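Local structure of alcohol dehydrogenase (Aeropyrum pernix, 1H2B) at residues Pro36-Arg41 with Ile85-Glu90. The protein probably catalyses the NAD-dependent oxidation of alcohols, as a zinc-containing dehydrogenase of a hyperthermophilic archaeon. Numbering follows the deposited sequence.
Sequences PRLEGR and IEEVAE
Leu38 reaches from its loop onto the end of strand 81-88, and the apolar touching starts at Ala89: Leu38 CG lies 4.0 Å from Ala89 CB, with the two CA atoms 6.7 Å apart. With CG anti to the backbone N (chi1 -167°), the isobutyl group extends from the loop and lays both methyls against one side of the chain where the strand runs out. Its CD2 rests 3.8 Å from Val88 C, on the peptide leading into Ala89, while CD1 sits 4.1 Å from Ala89 N.

The strand belongs to the GroES-like catalytic domain of the medium-chain zinc alcohol dehydrogenases; 36-41 is part of the loop joining strands 29-32 and 44-52. Strand 44-52 pairs antiparallel with 81-88, and Glu86 and Glu87 both face its Ile45 in a classic beta bulge. Ile45 also touches the side chains of Leu38 and Glu87, so the loop, the bulge and the neighbouring strand meet here.

The remaining contact is between a methyl and a carboxylate. Glu87 points toward the loop, its chain extended beyond CG (chi2 178°), and the two side chains approach at a slant, with Leu38 CD2 3.5 Å from Glu87 OE2. This is van der Waals contact; the polar partner of the carboxylate is Tyr35, just ahead of the loop segment, whose OH is hydrogen-bonded to Glu87 OE1. Cut back to an alanine, the side chain of Leu38 would lose CG and both methyls, and the Ala89 methyl and the Val88-Ala89 peptide would probably be left without their apolar cover from this loop.

No hydrogen bond crosses between the segments; on the loop side, Arg142 bonds Arg37 O and forms a salt bridge with Glu39.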
loop_
_atom_site.group_PDB
_atom_site.type_symbol
_atom_site.label_atom_id
_atom_site.label_comp_id
_atom_site.label_asym_id
_atom_site.label_seq_id
_atom_site.Cartn_x
_atom_site.Cartn_y
_atom_site.Cartn_z
ATOM N N PRO B 36 11.787 -7.677 -42.161
ATOM C CA PRO B 36 11.801 -8.547 -40.973
ATOM C C PRO B 36 11.120 -9.904 -41.150
ATOM O O PRO B 36 10.191 -10.018 -41.955
ATOM C CB PRO B 36 11.026 -7.710 -39.884
ATOM C CG PRO B 36 11.016 -6.306 -40.419
ATOM C CD PRO B 36 11.051 -6.410 -41.950
ATOM N N ARG B 37 11.580 -10.909 -40.407
ATOM C CA ARG B 37 10.992 -12.254 -40.534
ATOM C C ARG B 37 9.871 -12.416 -39.527
ATOM O O ARG B 37 10.111 -12.392 -38.327
ATOM C CB ARG B 37 12.016 -13.327 -40.255
ATOM C CG ARG B 37 13.098 -13.354 -41.315
ATOM C CD ARG B 37 13.849 -14.671 -41.386
ATOM N NE ARG B 37 14.522 -15.055 -40.156
ATOM C CZ ARG B 37 15.741 -14.664 -39.802
ATOM N NH1 ARG B 37 16.449 -13.819 -40.548
ATOM N NH2 ARG B 37 16.279 -15.135 -38.692
ATOM N N LEU B 38 8.667 -12.658 -40.040
ATOM C CA LEU B 38 7.507 -13.002 -39.211
ATOM C C LEU B 38 7.635 -14.475 -38.766
ATOM O O LEU B 38 7.512 -15.392 -39.593
ATOM C CB LEU B 38 6.245 -12.776 -40.050
ATOM C CG LEU B 38 4.895 -12.755 -39.367
ATOM C CD1 LEU B 38 4.770 -11.418 -38.632
ATOM C CD2 LEU B 38 3.772 -12.909 -40.446
ATOM N N GLU B 39 7.950 -14.710 -37.504
ATOM C CA GLU B 39 8.212 -16.061 -36.985
ATOM C C GLU B 39 8.153 -16.097 -35.469
ATOM O O GLU B 39 8.527 -15.119 -34.784
ATOM C CB GLU B 39 9.608 -16.566 -37.416
ATOM C CG GLU B 39 10.768 -15.696 -36.917
ATOM C CD GLU B 39 11.135 -15.930 -35.432
ATOM O OE1 GLU B 39 10.656 -16.933 -34.834
ATOM O OE2 GLU B 39 11.931 -15.135 -34.850
ATOM N N GLY B 40 7.740 -17.249 -34.935
ATOM C CA GLY B 40 7.754 -17.454 -33.500
ATOM C C GLY B 40 7.015 -16.377 -32.742
ATOM O O GLY B 40 5.844 -16.067 -33.039
ATOM N N ARG B 41 7.716 -15.779 -31.775
ATOM C CA ARG B 41 7.113 -14.761 -30.926
ATOM C C ARG B 41 6.996 -13.435 -31.659
ATOM O O ARG B 41 6.246 -12.545 -31.224
ATOM C CB ARG B 41 7.916 -14.553 -29.642
ATOM C CG ARG B 41 9.218 -13.767 -29.891
ATOM C CD ARG B 41 10.236 -13.811 -28.761
ATOM N NE ARG B 41 9.623 -13.670 -27.439
ATOM C CZ ARG B 41 10.284 -13.347 -26.329
ATOM N NH1 ARG B 41 11.591 -13.101 -26.364
ATOM N NH2 ARG B 41 9.634 -13.257 -25.179
ATOM N N ILE B 85 -0.033 -1.497 -38.511
ATOM C CA ILE B 85 0.193 -2.923 -38.733
ATOM C C ILE B 85 0.491 -3.104 -40.222
ATOM O O ILE B 85 -0.207 -2.513 -41.068
ATOM C CB ILE B 85 -1.044 -3.756 -38.322
ATOM C CG1 ILE B 85 -1.314 -3.664 -36.795
ATOM C CG2 ILE B 85 -0.894 -5.220 -38.759
ATOM C CD1 ILE B 85 -0.296 -4.330 -35.889
ATOM N N GLU B 86 1.484 -3.954 -40.509
ATOM C CA GLU B 86 1.737 -4.351 -41.903
ATOM C C GLU B 86 1.159 -5.750 -42.119
ATOM O O GLU B 86 0.351 -5.956 -43.060
ATOM C CB GLU B 86 3.218 -4.259 -42.251
ATOM C CG GLU B 86 3.442 -4.834 -43.661
ATOM C CD GLU B 86 2.829 -3.980 -44.755
ATOM O OE1 GLU B 86 2.660 -2.735 -44.605
ATOM O OE2 GLU B 86 2.504 -4.585 -45.807
ATOM N N GLU B 87 1.580 -6.715 -41.302
ATOM C CA GLU B 87 1.006 -8.062 -41.335
ATOM C C GLU B 87 1.141 -8.743 -40.009
ATOM O O GLU B 87 1.895 -8.290 -39.135
ATOM C CB GLU B 87 1.708 -8.897 -42.417
ATOM C CG GLU B 87 3.190 -9.138 -42.139
ATOM C CD GLU B 87 3.807 -10.015 -43.207
ATOM O OE1 GLU B 87 4.819 -9.610 -43.772
ATOM O OE2 GLU B 87 3.274 -11.117 -43.449
ATOM N N VAL B 88 0.404 -9.839 -39.848
ATOM C CA VAL B 88 0.433 -10.610 -38.615
ATOM C C VAL B 88 0.443 -12.097 -38.909
ATOM O O VAL B 88 -0.040 -12.558 -39.997
ATOM C CB VAL B 88 -0.764 -10.280 -37.664
ATOM C CG1 VAL B 88 -0.841 -8.757 -37.331
ATOM C CG2 VAL B 88 -2.097 -10.758 -38.263
ATOM N N ALA B 89 0.942 -12.859 -37.945
ATOM C CA ALA B 89 1.082 -14.304 -38.059
ATOM C C ALA B 89 -0.164 -14.958 -37.574
ATOM O O ALA B 89 -1.072 -14.278 -37.112
ATOM C CB ALA B 89 2.257 -14.802 -37.234
ATOM N N GLU B 90 -0.205 -16.299 -37.638
ATOM C CA GLU B 90 -1.386 -17.034 -37.179
ATOM C C GLU B 90 -1.752 -16.751 -35.732
ATOM O O GLU B 90 -0.874 -16.452 -34.892
ATOM C CB GLU B 90 -1.213 -18.551 -37.351
ATOM C CG GLU B 90 -0.248 -19.185 -36.370
ATOM C CD GLU B 90 0.000 -20.647 -36.688
ATOM O OE1 GLU B 90 -0.966 -21.404 -36.818
ATOM O OE2 GLU B 90 1.171 -21.028 -36.793
#